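Local coordinates for protein putative aminotransferase (Actinomadura melliaura, PDB 4ZWV) that probably acts as a pyridoxal 5'-phosphate-dependent sugar aminotransferase in the making of the aminopentose of the indolocarbazole AT2433, at residues K272-V277 against A366-G371; L280-R285 against Y296-D301; P14-R19 against G249-E254; G32-E37 against M241-A246. All coordinates share one frame; numbering follows the deposited sequence.

Contact 1: K272-V277 against A366-G371; sequences KELTGV and ATIRSG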
loop_
_atom_site.group_PDB
_atom_site.type_symbol
_atom_site.label_atom_id
_atom_site.label_comp_id
_atom_site.label_asym_id
_atom_site.label_seq_id
_atom_site.Cartn_x
_atom_site.Cartn_y
_atom_site.Cartn_z
ATOM N N LYS A 272 38.977 -8.319 6.556
ATOM C CA LYS A 272 40.289 -8.914 6.795
ATOM C C LYS A 272 41.092 -9.094 5.512
ATOM O O LYS A 272 42.318 -8.945 5.512
ATOM C CB LYS A 272 40.127 -10.270 7.496
ATOM C CG LYS A 272 41.426 -11.019 7.776
ATOM C CD LYS A 272 41.135 -12.407 8.346
ATOM C CE LYS A 272 42.413 -13.166 8.692
ATOM N NZ LYS A 272 43.285 -13.397 7.505
ATOM N N GLU A 273 40.396 -9.405 4.422
ATOM C CA GLU A 273 41.047 -9.889 3.211
ATOM C C GLU A 273 41.151 -8.858 2.090
ATOM O O GLU A 273 41.806 -9.113 1.076
ATOM C CB GLU A 273 40.308 -11.130 2.696
ATOM C CG GLU A 273 40.244 -12.284 3.693
ATOM C CD GLU A 273 41.595 -12.926 3.955
ATOM O OE1 GLU A 273 42.525 -12.730 3.142
ATOM O OE2 GLU A 273 41.724 -13.633 4.979
ATOM N N LEU A 274 40.498 -7.712 2.267
ATOM C CA LEU A 274 40.493 -6.656 1.251
ATOM C C LEU A 274 41.324 -5.429 1.651
ATOM O O LEU A 274 41.123 -4.344 1.114
ATOM C CB LEU A 274 39.061 -6.229 0.921
ATOM C CG LEU A 274 38.223 -7.270 0.167
ATOM C CD1 LEU A 274 36.837 -6.716 -0.175
ATOM C CD2 LEU A 274 38.951 -7.749 -1.087
ATOM N N THR A 275 42.217 -5.581 2.627
ATOM C CA THR A 275 43.123 -4.486 2.992
ATOM C C THR A 275 44.303 -4.360 2.027
ATOM O O THR A 275 44.737 -5.343 1.439
ATOM C CB THR A 275 43.701 -4.671 4.411
ATOM O OG1 THR A 275 44.601 -5.790 4.436
ATOM C CG2 THR A 275 42.579 -4.840 5.438
ATOM N N GLY A 276 44.817 -3.146 1.854
ATOM C CA GLY A 276 46.025 -2.993 1.066
ATOM C C GLY A 276 45.837 -3.202 -0.425
ATOM O O GLY A 276 46.792 -3.521 -1.126
ATOM N N VAL A 277 44.600 -3.097 -0.897
ATOM C CA VAL A 277 44.323 -3.253 -2.319
ATOM C C VAL A 277 44.445 -1.912 -3.038
ATOM O O VAL A 277 43.762 -0.959 -2.687
ATOM C CB VAL A 277 42.926 -3.838 -2.551
ATOM C CG1 VAL A 277 42.639 -3.947 -4.052
ATOM C CG2 VAL A 277 42.822 -5.204 -1.892
ATOM N N ALA A 366 39.572 -12.824 -4.444
ATOM C CA ALA A 366 40.641 -13.122 -5.393
ATOM C C ALA A 366 40.517 -12.268 -6.652
ATOM O O ALA A 366 41.518 -11.805 -7.208
ATOM C CB ALA A 366 40.633 -14.599 -5.755
ATOM N N THR A 367 39.280 -12.060 -7.094
ATOM C CA THR A 367 39.027 -11.256 -8.280
ATOM C C THR A 367 39.444 -9.806 -8.044
ATOM O O THR A 367 40.179 -9.231 -8.843
ATOM C CB THR A 367 37.543 -11.326 -8.696
ATOM O OG1 THR A 367 37.220 -12.675 -9.058
ATOM C CG2 THR A 367 37.277 -10.417 -9.885
ATOM N N ILE A 368 38.991 -9.227 -6.937
ATOM C CA ILE A 368 39.355 -7.857 -6.598
ATOM C C ILE A 368 40.867 -7.690 -6.426
ATOM O O ILE A 368 41.460 -6.745 -6.955
ATOM C CB ILE A 368 38.634 -7.398 -5.312
ATOM C CG1 ILE A 368 37.127 -7.287 -5.562
ATOM C CG2 ILE A 368 39.168 -6.053 -4.832
ATOM C CD1 ILE A 368 36.325 -7.006 -4.311
ATOM N N ARG A 369 41.506 -8.626 -5.730
ATOM C CA ARG A 369 42.933 -8.480 -5.449
ATOM C C ARG A 369 43.814 -8.676 -6.686
ATOM O O ARG A 369 44.993 -8.327 -6.665
ATOM C CB ARG A 369 43.367 -9.448 -4.336
ATOM C CG ARG A 369 42.789 -9.083 -2.970
ATOM C CD ARG A 369 43.469 -9.823 -1.822
ATOM N NE ARG A 369 44.777 -9.243 -1.522
ATOM C CZ ARG A 369 45.002 -8.327 -0.582
ATOM N NH1 ARG A 369 44.010 -7.889 0.182
ATOM N NH2 ARG A 369 46.232 -7.861 -0.390
ATOM N N SER A 370 43.246 -9.214 -7.760
ATOM C CA SER A 370 43.996 -9.403 -8.995
ATOM C C SER A 370 44.041 -8.125 -9.836
ATOM O O SER A 370 44.734 -8.080 -10.855
ATOM C CB SER A 370 43.405 -10.552 -9.822
ATOM O OG SER A 370 42.148 -10.207 -10.376
ATOM N N GLY A 371 43.306 -7.097 -9.410
ATOM C CA GLY A 371 43.367 -5.793 -10.053
ATOM C C GLY A 371 42.395 -5.603 -11.205
ATOM O O GLY A 371 41.758 -6.552 -11.656
HETATM O O HOH W 1 47.419 -7.126 2.021
#
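Arg369 reaches across to the backbone of 272-277 and binds two carbonyl oxygens with one nitrogen. Its NH1 donates to Glu273 O at 2.7 Å and to Thr275 O at 2.9 Å. The first bond is bent, 137° at the hydrogen, and NH1 sits well above the Glu273 carbonyl plane. The second is straighter at 151°. Both oxygens lie at the edge of the guanidinium, each somewhat tilted from its plane. Glu273 ends helix 243-273, and Leu274 is the first residue to leave helical angles. The arginine therefore holds the carbonyls where that helix gives way to a loop. A bend at chi3 (77°) turns NE out of the extended run of the chain. Val277 CG2 covers one guanidinium face, 3.6 Å from Arg369 NH1. A water accepts from Arg369 NH2 and donates to Thr275 O.

Beside the polar part lies an apolar one. Ile368 CG2 meets Leu274 CD2 and Val277 CG1, both at 4.1 Å. The isoleucine crosses each of these two side chains at about a right angle. Ile368 also packs on Leu280 of strand 280-282 and on Phe306 and Met310 of helix 303-312. Leu274 touches Leu282 and Val365. The contact thus joins the ends of helices 243-273 and 358-369 beside strand 280-282, with helix 303-312 next to Ile368.

Contact 2: L280-R285 against Y296-D301; sequences LELLQR and YDVKVD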
loop_
_atom_site.group_PDB
_atom_site.type_symbol
_atom_site.label_atom_id
_atom_site.label_comp_id
_atom_site.label_asym_id
_atom_site.label_seq_id
_atom_site.Cartn_x
_atom_site.Cartn_y
_atom_site.Cartn_z
ATOM N N LEU A 280 41.369 0.580 -3.891
ATOM C CA LEU A 280 40.183 0.216 -3.120
ATOM C C LEU A 280 40.279 0.721 -1.682
ATOM O O LEU A 280 41.268 0.480 -0.982
ATOM C CB LEU A 280 39.970 -1.306 -3.139
ATOM C CG LEU A 280 38.651 -1.783 -2.509
ATOM C CD1 LEU A 280 38.085 -2.972 -3.271
ATOM C CD2 LEU A 280 38.831 -2.144 -1.041
ATOM N N GLU A 281 39.236 1.413 -1.245
ATOM C CA GLU A 281 39.170 1.956 0.102
ATOM C C GLU A 281 37.999 1.329 0.848
ATOM O O GLU A 281 36.880 1.298 0.344
ATOM C CB GLU A 281 39.037 3.480 0.053
ATOM C CG GLU A 281 39.135 4.164 1.404
ATOM C CD GLU A 281 39.066 5.675 1.290
ATOM O OE1 GLU A 281 38.570 6.171 0.256
ATOM O OE2 GLU A 281 39.503 6.365 2.235
ATOM N N LEU A 282 38.270 0.800 2.036
ATOM C CA LEU A 282 37.228 0.231 2.879
ATOM C C LEU A 282 36.547 1.308 3.720
ATOM O O LEU A 282 37.112 2.380 3.947
ATOM C CB LEU A 282 37.822 -0.836 3.801
ATOM C CG LEU A 282 38.526 -2.028 3.148
ATOM C CD1 LEU A 282 39.120 -2.929 4.214
ATOM C CD2 LEU A 282 37.562 -2.812 2.273
ATOM N N LEU A 283 35.321 1.030 4.154
ATOM C CA LEU A 283 34.645 1.904 5.104
ATOM C C LEU A 283 35.009 1.470 6.527
ATOM O O LEU A 283 34.929 0.290 6.859
ATOM C CB LEU A 283 33.132 1.866 4.888
ATOM C CG LEU A 283 32.680 2.552 3.597
ATOM C CD1 LEU A 283 31.233 2.246 3.302
ATOM C CD2 LEU A 283 32.905 4.057 3.687
ATOM N N GLN A 284 35.410 2.421 7.360
ATOM C CA GLN A 284 35.758 2.119 8.748
ATOM C C GLN A 284 34.517 2.202 9.639
ATOM O O GLN A 284 33.916 3.261 9.765
ATOM C CB GLN A 284 36.844 3.076 9.255
ATOM C CG GLN A 284 38.159 3.005 8.485
ATOM C CD GLN A 284 38.850 1.664 8.626
ATOM O OE1 GLN A 284 39.142 0.993 7.634
ATOM N NE2 GLN A 284 39.114 1.263 9.866
ATOM N N ARG A 285 34.138 1.080 10.244
ATOM C CA ARG A 285 32.924 1.016 11.061
ATOM C C ARG A 285 33.264 1.074 12.548
ATOM O O ARG A 285 34.273 0.538 12.980
ATOM C CB ARG A 285 32.128 -0.251 10.758
ATOM C CG ARG A 285 31.838 -0.478 9.279
ATOM C CD ARG A 285 31.145 0.711 8.656
ATOM N NE ARG A 285 30.570 0.356 7.362
ATOM C CZ ARG A 285 29.860 1.188 6.613
ATOM N NH1 ARG A 285 29.637 2.425 7.031
ATOM N NH2 ARG A 285 29.367 0.774 5.455
ATOM N N TYR A 296 27.809 -5.016 1.122
ATOM C CA TYR A 296 29.117 -4.603 1.633
ATOM C C TYR A 296 29.693 -3.525 0.720
ATOM O O TYR A 296 30.007 -3.787 -0.438
ATOM C CB TYR A 296 30.056 -5.813 1.730
ATOM C CG TYR A 296 31.387 -5.499 2.376
ATOM C CD1 TYR A 296 31.563 -5.635 3.746
ATOM C CD2 TYR A 296 32.467 -5.059 1.614
ATOM C CE1 TYR A 296 32.788 -5.335 4.350
ATOM C CE2 TYR A 296 33.689 -4.759 2.206
ATOM C CZ TYR A 296 33.838 -4.904 3.573
ATOM O OH TYR A 296 35.050 -4.602 4.165
ATOM N N ASP A 297 29.810 -2.304 1.238
ATOM C CA ASP A 297 30.268 -1.178 0.426
ATOM C C ASP A 297 31.781 -0.991 0.454
ATOM O O ASP A 297 32.426 -1.142 1.498
ATOM C CB ASP A 297 29.617 0.125 0.890
ATOM C CG ASP A 297 28.182 0.262 0.417
ATOM O OD1 ASP A 297 27.723 -0.613 -0.343
ATOM O OD2 ASP A 297 27.529 1.259 0.792
ATOM N N VAL A 298 32.340 -0.645 -0.704
ATOM C CA VAL A 298 33.716 -0.164 -0.801
ATOM C C VAL A 298 33.749 1.044 -1.732
ATOM O O VAL A 298 32.747 1.374 -2.364
ATOM C CB VAL A 298 34.687 -1.251 -1.317
ATOM C CG1 VAL A 298 34.731 -2.438 -0.353
ATOM C CG2 VAL A 298 34.298 -1.714 -2.707
ATOM N N LYS A 299 34.889 1.715 -1.799
ATOM C CA LYS A 299 35.062 2.822 -2.730
ATOM C C LYS A 299 36.261 2.526 -3.616
ATOM O O LYS A 299 37.324 2.185 -3.110
ATOM C CB LYS A 299 35.238 4.140 -1.969
ATOM C CG LYS A 299 33.989 4.555 -1.182
ATOM C CD LYS A 299 34.233 5.781 -0.289
ATOM C CE LYS A 299 35.142 5.450 0.880
ATOM N NZ LYS A 299 35.327 6.604 1.816
ATOM N N VAL A 300 36.098 2.638 -4.935
ATOM C CA VAL A 300 37.189 2.284 -5.847
ATOM C C VAL A 300 37.548 3.367 -6.862
ATOM O O VAL A 300 36.693 4.155 -7.285
ATOM C CB VAL A 300 36.868 0.985 -6.645
ATOM C CG1 VAL A 300 36.729 -0.204 -5.710
ATOM C CG2 VAL A 300 35.608 1.152 -7.486
ATOM N N ASP A 301 38.828 3.394 -7.230
ATOM C CA ASP A 301 39.320 4.163 -8.368
ATOM C C ASP A 301 39.018 3.409 -9.657
ATOM O O ASP A 301 38.957 2.177 -9.652
ATOM C CB ASP A 301 40.822 4.404 -8.257
ATOM C CG ASP A 301 41.205 5.153 -7.000
ATOM O OD1 ASP A 301 40.360 5.886 -6.455
ATOM O OD2 ASP A 301 42.366 5.004 -6.562
HETATM O O HOH W 2 36.468 8.907 0.537
HETATM O O HOH W 3 36.528 5.190 4.027
HETATM O O HOH W 4 34.114 -1.541 3.674
HETATM O O HOH W 5 27.635 1.648 3.469
HETATM O O HOH W 6 29.623 -1.981 4.445
#
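Glu281 and Lys299 form a hydrogen-bonded pair of an antiparallel beta-sheet, in which strand 296-300 lies between 280-282 and 347-350. Glu281 N gives its hydrogen to Lys299 O at 2.8 Å, and Lys299 N returns one to Glu281 O at 3.0 Å. Both bonds are nearly straight.

The tight part is the apolar face. Leu280 CD1 touches both Val300 CG1 (3.9 Å) and Val298 CG2 (4.0 Å). Leu282 CD2 meets Val298 CG1 and comes to the edge of the Tyr296 ring, 3.6 Å from Tyr296 OH. That hydroxyl is hydrogen-bonded to Asp271.

The other face is more polar and wetter. Glu281 and Lys299 lie side by side and point the same way, but their salt bridge is long. Glu281 OE1 also pairs with Arg346, while Lys299 NZ bonds Pro105 O and two waters. One of these waters donates to Leu282 O. Two more waters connect Arg285 NH2 with Asp297. Asp297 OD1 is hydrogen-bonded to Ser349, and the Asp297 side chain is about 8 Å from that of His164, a pyridoxal phosphate-binding residue. Past Leu282, water replaces direct backbone pairing: one molecule accepts from Leu283 N at 2.9 Å and donates to Asp297 O at 2.8 Å.

Contact 3: P14-R19 against G249-E254; sequences PTALDR and GLANLE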
loop_
_atom_site.group_PDB
_atom_site.type_symbol
_atom_site.label_atom_id
_atom_site.label_comp_id
_atom_site.label_asym_id
_atom_site.label_seq_id
_atom_site.Cartn_x
_atom_site.Cartn_y
_atom_site.Cartn_z
ATOM N N PRO A 14 11.420 -23.130 3.475
ATOM C CA PRO A 14 10.582 -24.228 2.992
ATOM C C PRO A 14 9.414 -24.523 3.935
ATOM O O PRO A 14 8.607 -25.390 3.628
ATOM C CB PRO A 14 11.556 -25.409 2.929
ATOM C CG PRO A 14 12.652 -25.058 3.868
ATOM C CD PRO A 14 12.793 -23.568 3.783
ATOM N N THR A 15 9.316 -23.810 5.054
ATOM C CA THR A 15 8.155 -23.936 5.927
ATOM C C THR A 15 7.076 -22.898 5.624
ATOM O O THR A 15 5.985 -22.960 6.184
ATOM C CB THR A 15 8.540 -23.803 7.417
ATOM O OG1 THR A 15 8.967 -22.459 7.683
ATOM C CG2 THR A 15 9.660 -24.762 7.785
ATOM N N ALA A 16 7.372 -21.934 4.752
ATOM C CA ALA A 16 6.394 -20.891 4.438
ATOM C C ALA A 16 5.126 -21.468 3.808
ATOM O O ALA A 16 4.020 -21.001 4.087
ATOM C CB ALA A 16 7.006 -19.833 3.524
ATOM N N LEU A 17 5.278 -22.473 2.958
ATOM C CA LEU A 17 4.110 -23.044 2.286
ATOM C C LEU A 17 3.148 -23.641 3.311
ATOM O O LEU A 17 1.932 -23.507 3.179
ATOM C CB LEU A 17 4.539 -24.090 1.257
ATOM C CG LEU A 17 3.435 -24.583 0.314
ATOM C CD1 LEU A 17 2.888 -23.405 -0.492
ATOM C CD2 LEU A 17 3.975 -25.675 -0.610
ATOM N N ASP A 18 3.701 -24.294 4.333
ATOM C CA ASP A 18 2.908 -24.851 5.436
ATOM C C ASP A 18 2.104 -23.749 6.141
ATOM O O ASP A 18 0.926 -23.932 6.446
ATOM C CB ASP A 18 3.830 -25.569 6.437
ATOM C CG ASP A 18 3.154 -25.867 7.780
ATOM O OD1 ASP A 18 3.204 -25.006 8.690
ATOM O OD2 ASP A 18 2.598 -26.973 7.934
ATOM N N ARG A 19 2.731 -22.607 6.379
ATOM C CA ARG A 19 2.041 -21.513 7.056
ATOM C C ARG A 19 0.969 -20.888 6.176
ATOM O O ARG A 19 -0.118 -20.550 6.657
ATOM C CB ARG A 19 3.027 -20.434 7.502
ATOM C CG ARG A 19 3.877 -20.830 8.690
ATOM C CD ARG A 19 3.018 -20.925 9.938
ATOM N NE ARG A 19 3.763 -20.557 11.135
ATOM C CZ ARG A 19 3.207 -20.066 12.235
ATOM N NH1 ARG A 19 3.968 -19.766 13.276
ATOM N NH2 ARG A 19 1.891 -19.883 12.299
ATOM N N GLY A 249 6.217 -14.273 7.173
ATOM C CA GLY A 249 7.169 -13.729 8.132
ATOM C C GLY A 249 7.426 -14.672 9.294
ATOM O O GLY A 249 8.573 -14.854 9.700
ATOM N N LEU A 250 6.370 -15.278 9.831
ATOM C CA LEU A 250 6.526 -16.229 10.937
ATOM C C LEU A 250 7.424 -17.395 10.538
ATOM O O LEU A 250 8.298 -17.820 11.309
ATOM C CB LEU A 250 5.163 -16.758 11.392
ATOM C CG LEU A 250 4.391 -15.772 12.264
ATOM C CD1 LEU A 250 2.889 -16.078 12.298
ATOM C CD2 LEU A 250 4.978 -15.741 13.671
ATOM N N ALA A 251 7.229 -17.895 9.322
ATOM C CA ALA A 251 8.038 -18.998 8.827
ATOM C C ALA A 251 9.498 -18.602 8.681
ATOM O O ALA A 251 10.403 -19.410 8.904
ATOM C CB ALA A 251 7.493 -19.496 7.485
ATOM N N ASN A 252 9.735 -17.350 8.315
ATOM C CA ASN A 252 11.092 -16.911 8.041
ATOM C C ASN A 252 11.850 -16.466 9.294
ATOM O O ASN A 252 13.072 -16.285 9.260
ATOM C CB ASN A 252 11.067 -15.806 6.994
ATOM C CG ASN A 252 10.817 -16.352 5.610
ATOM O OD1 ASN A 252 11.174 -17.496 5.317
ATOM N ND2 ASN A 252 10.198 -15.554 4.754
ATOM N N LEU A 253 11.137 -16.322 10.404
ATOM C CA LEU A 253 11.778 -15.934 11.659
ATOM C C LEU A 253 12.736 -17.003 12.150
ATOM O O LEU A 253 13.720 -16.693 12.817
ATOM C CB LEU A 253 10.739 -15.656 12.742
ATOM C CG LEU A 253 10.217 -14.228 12.845
ATOM C CD1 LEU A 253 9.108 -14.162 13.880
ATOM C CD2 LEU A 253 11.359 -13.293 13.213
ATOM N N GLU A 254 12.449 -18.260 11.819
ATOM C CA GLU A 254 13.228 -19.376 12.337
ATOM C C GLU A 254 14.714 -19.283 12.014
ATOM O O GLU A 254 15.556 -19.634 12.836
ATOM C CB GLU A 254 12.679 -20.699 11.801
ATOM C CG GLU A 254 11.631 -21.327 12.695
ATOM C CD GLU A 254 10.490 -20.380 12.995
ATOM O OE1 GLU A 254 10.243 -20.111 14.192
ATOM O OE2 GLU A 254 9.850 -19.900 12.032
HETATM O O HOH W 7 9.695 -22.017 10.282
#
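The Arg19 guanidinium carries Leu250 over one face. Leu250 CB stands 3.6 Å above the plane, offset toward the rim on the NH1 side, and lies 3.7 Å from Arg19 NH1. Leu250 CD1 extends the cover and reaches Arg19 NH2 at 3.9 Å. The two side chains cross obliquely. The arginine chain bends at chi2 (-69°), which turns CD out of line. Its nitrogens have acidic partners: NH1 forms a salt bridge with Glu37 and NH2 one with Glu22.

This is helix-helix packing. The N-terminal part of helix 16-26 lies against the long helix 243-273, and the nearest CA atoms are those of Ala16 and Ala251, 5.1 Å apart. Ala251 CB, 3.5 Å from Ala16 CA, is the methyl at the centre of the contact. Arg19 CG also borders this methyl, and Thr15 OG1 comes within 3.3 Å of it. No direct hydrogen bond crosses between the segments.

Beside Thr15, a water bridges the segments. Thr15 OG1 is 2.7 Å from this water, which donates to Glu254 OE2, and the hydroxyl is also hydrogen-bonded to Ser13. On the side of the dimer partner, Ala16 packs on Phe24 of the second subunit and Leu17 on Leu17 of that subunit.

Contact 4: G32-E37 against M241-A246; sequences GPRVAE and MTDLNA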
loop_
_atom_site.group_PDB
_atom_site.type_symbol
_atom_site.label_atom_id
_atom_site.label_comp_id
_atom_site.label_asym_id
_atom_site.label_seq_id
_atom_site.Cartn_x
_atom_site.Cartn_y
_atom_site.Cartn_z
ATOM N N GLY A 32 -5.578 -10.667 11.137
ATOM C CA GLY A 32 -6.159 -11.451 12.211
ATOM C C GLY A 32 -5.127 -12.097 13.117
ATOM O O GLY A 32 -4.146 -11.454 13.514
ATOM N N PRO A 33 -5.326 -13.383 13.440
ATOM C CA PRO A 33 -4.472 -14.040 14.435
ATOM C C PRO A 33 -3.018 -14.215 14.017
ATOM O O PRO A 33 -2.159 -14.192 14.900
ATOM C CB PRO A 33 -5.147 -15.410 14.636
ATOM C CG PRO A 33 -5.991 -15.610 13.422
ATOM C CD PRO A 33 -6.444 -14.240 13.006
ATOM N N ARG A 34 -2.726 -14.375 12.730
ATOM C CA ARG A 34 -1.324 -14.527 12.347
ATOM C C ARG A 34 -0.583 -13.200 12.506
ATOM O O ARG A 34 0.563 -13.177 12.935
ATOM C CB ARG A 34 -1.181 -15.047 10.912
ATOM C CG ARG A 34 -1.865 -16.399 10.646
ATOM C CD ARG A 34 -1.106 -17.591 11.247
ATOM N NE ARG A 34 -1.165 -17.641 12.701
ATOM C CZ ARG A 34 -2.223 -18.030 13.402
ATOM N NH1 ARG A 34 -2.169 -18.037 14.726
ATOM N NH2 ARG A 34 -3.339 -18.401 12.788
ATOM N N VAL A 35 -1.246 -12.098 12.163
ATOM C CA VAL A 35 -0.666 -10.780 12.387
ATOM C C VAL A 35 -0.371 -10.581 13.871
ATOM O O VAL A 35 0.706 -10.114 14.232
ATOM C CB VAL A 35 -1.594 -9.667 11.875
ATOM C CG1 VAL A 35 -1.188 -8.304 12.468
ATOM C CG2 VAL A 35 -1.576 -9.623 10.365
ATOM N N ALA A 36 -1.318 -10.951 14.727
ATOM C CA ALA A 36 -1.115 -10.827 16.172
ATOM C C ALA A 36 0.069 -11.674 16.643
ATOM O O ALA A 36 0.889 -11.211 17.436
ATOM C CB ALA A 36 -2.380 -11.218 16.924
ATOM N N GLU A 37 0.166 -12.898 16.130
ATOM C CA GLU A 37 1.254 -13.811 16.476
ATOM C C GLU A 37 2.612 -13.252 16.044
ATOM O O GLU A 37 3.592 -13.284 16.792
ATOM C CB GLU A 37 1.014 -15.186 15.831
ATOM C CG GLU A 37 2.068 -16.234 16.186
ATOM C CD GLU A 37 1.886 -17.558 15.468
ATOM O OE1 GLU A 37 0.886 -17.729 14.739
ATOM O OE2 GLU A 37 2.758 -18.439 15.638
HETATM N N MSE A 241 -0.812 -4.870 7.525
HETATM C CA MSE A 241 -0.414 -6.193 7.054
HETATM C C MSE A 241 -1.557 -7.178 7.295
HETATM O O MSE A 241 -2.279 -7.052 8.293
HETATM C CB MSE A 241 0.848 -6.672 7.795
HETATM C CG MSE A 241 1.343 -8.033 7.324
HETATM SE SE MSE A 241 2.763 -8.752 8.426
HETATM C CE MSE A 241 4.128 -7.396 8.108
ATOM N N THR A 242 -1.703 -8.169 6.415
ATOM C CA THR A 242 -2.709 -9.207 6.601
ATOM C C THR A 242 -2.067 -10.556 6.921
ATOM O O THR A 242 -0.835 -10.694 6.886
ATOM C CB THR A 242 -3.571 -9.353 5.363
ATOM O OG1 THR A 242 -2.722 -9.712 4.267
ATOM C CG2 THR A 242 -4.276 -8.039 5.062
ATOM N N ASP A 243 -2.901 -11.546 7.232
ATOM C CA ASP A 243 -2.390 -12.823 7.742
ATOM C C ASP A 243 -1.575 -13.622 6.726
ATOM O O ASP A 243 -0.680 -14.365 7.122
ATOM C CB ASP A 243 -3.544 -13.689 8.270
ATOM C CG ASP A 243 -3.877 -13.396 9.730
ATOM O OD1 ASP A 243 -3.489 -12.316 10.242
ATOM O OD2 ASP A 243 -4.541 -14.240 10.365
ATOM N N LEU A 244 -1.857 -13.480 5.430
ATOM C CA LEU A 244 -1.058 -14.179 4.419
ATOM C C LEU A 244 0.423 -13.824 4.556
ATOM O O LEU A 244 1.305 -14.706 4.582
ATOM C CB LEU A 244 -1.548 -13.844 3.011
ATOM C CG LEU A 244 -0.716 -14.335 1.828
ATOM C CD1 LEU A 244 -0.659 -15.866 1.778
ATOM C CD2 LEU A 244 -1.269 -13.763 0.527
ATOM N N ASN A 245 0.702 -12.535 4.678
ATOM C CA ASN A 245 2.083 -12.099 4.760
ATOM C C ASN A 245 2.654 -12.316 6.148
ATOM O O ASN A 245 3.826 -12.667 6.274
ATOM C CB ASN A 245 2.175 -10.636 4.320
ATOM C CG ASN A 245 1.696 -10.465 2.899
ATOM O OD1 ASN A 245 0.558 -10.059 2.667
ATOM N ND2 ASN A 245 2.536 -10.846 1.937
ATOM N N ALA A 246 1.835 -12.178 7.187
ATOM C CA ALA A 246 2.340 -12.468 8.535
ATOM C C ALA A 246 2.752 -13.939 8.658
ATOM O O ALA A 246 3.740 -14.252 9.334
ATOM C CB ALA A 246 1.306 -12.120 9.591
#
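Asp243 takes three backbone N-H groups from the start of helix 33-46. Its carboxylate binds the backbone at the N-terminus of that helix from another part of the chain. OD1 accepts from Gly32 N at 2.8 Å and from Val35 N at 3.0 Å. These two donors approach OD1 from opposite faces of the carboxylate plane. OD2 accepts from Arg34 N at 3.0 Å, again from above the plane, in a nearly straight bond of 166°. The three bonds fix the rotation of the carboxylate. The helix end would be expected to stabilise its negative charge. Gly32 is the N-cap residue, and Asp243 itself lies in the first turn of helix 243-273.

Around the carboxylate the packing is close. Pro33 CD lies 3.3 Å from Asp243 OD2, and Arg34 CB lies 3.4 Å from Asp243 CG. The Arg34 side chain then leads away. Its NE and NH1 both grip Glu37 OE1, side-on.

Further out, Met241, a selenomethionine, packs on Phe38 and Ser53. Its side chain is about 9 Å from Gly57 and from the side chain of Ser185, which bind pyridoxal 5'-phosphate. Ala246 CB fits against the Arg34-Val35 peptide. Val35 CG2 meets Ala246 CB at 3.9 Å and Met241 O at 3.4 Å.

Helix 243-273 connects the set. Its first part carries contacts 4 and 3, and its far end carries contact 1. Contacts 3 and 4 have centres 12 Å apart and touch each other. Contacts 1 and 2, with centres 11 Å apart, also touch. The two pairs are well separated, with 45 Å between the centres of contacts 1 and 4. Along the chain, contact 4 is nested within contact 3. Both close before contact 1 opens, and contact 2 is nested within contact 1. The helix thus runs from the N-terminal helices, where both contacts touch the second subunit, to the C-terminal sheet and helices.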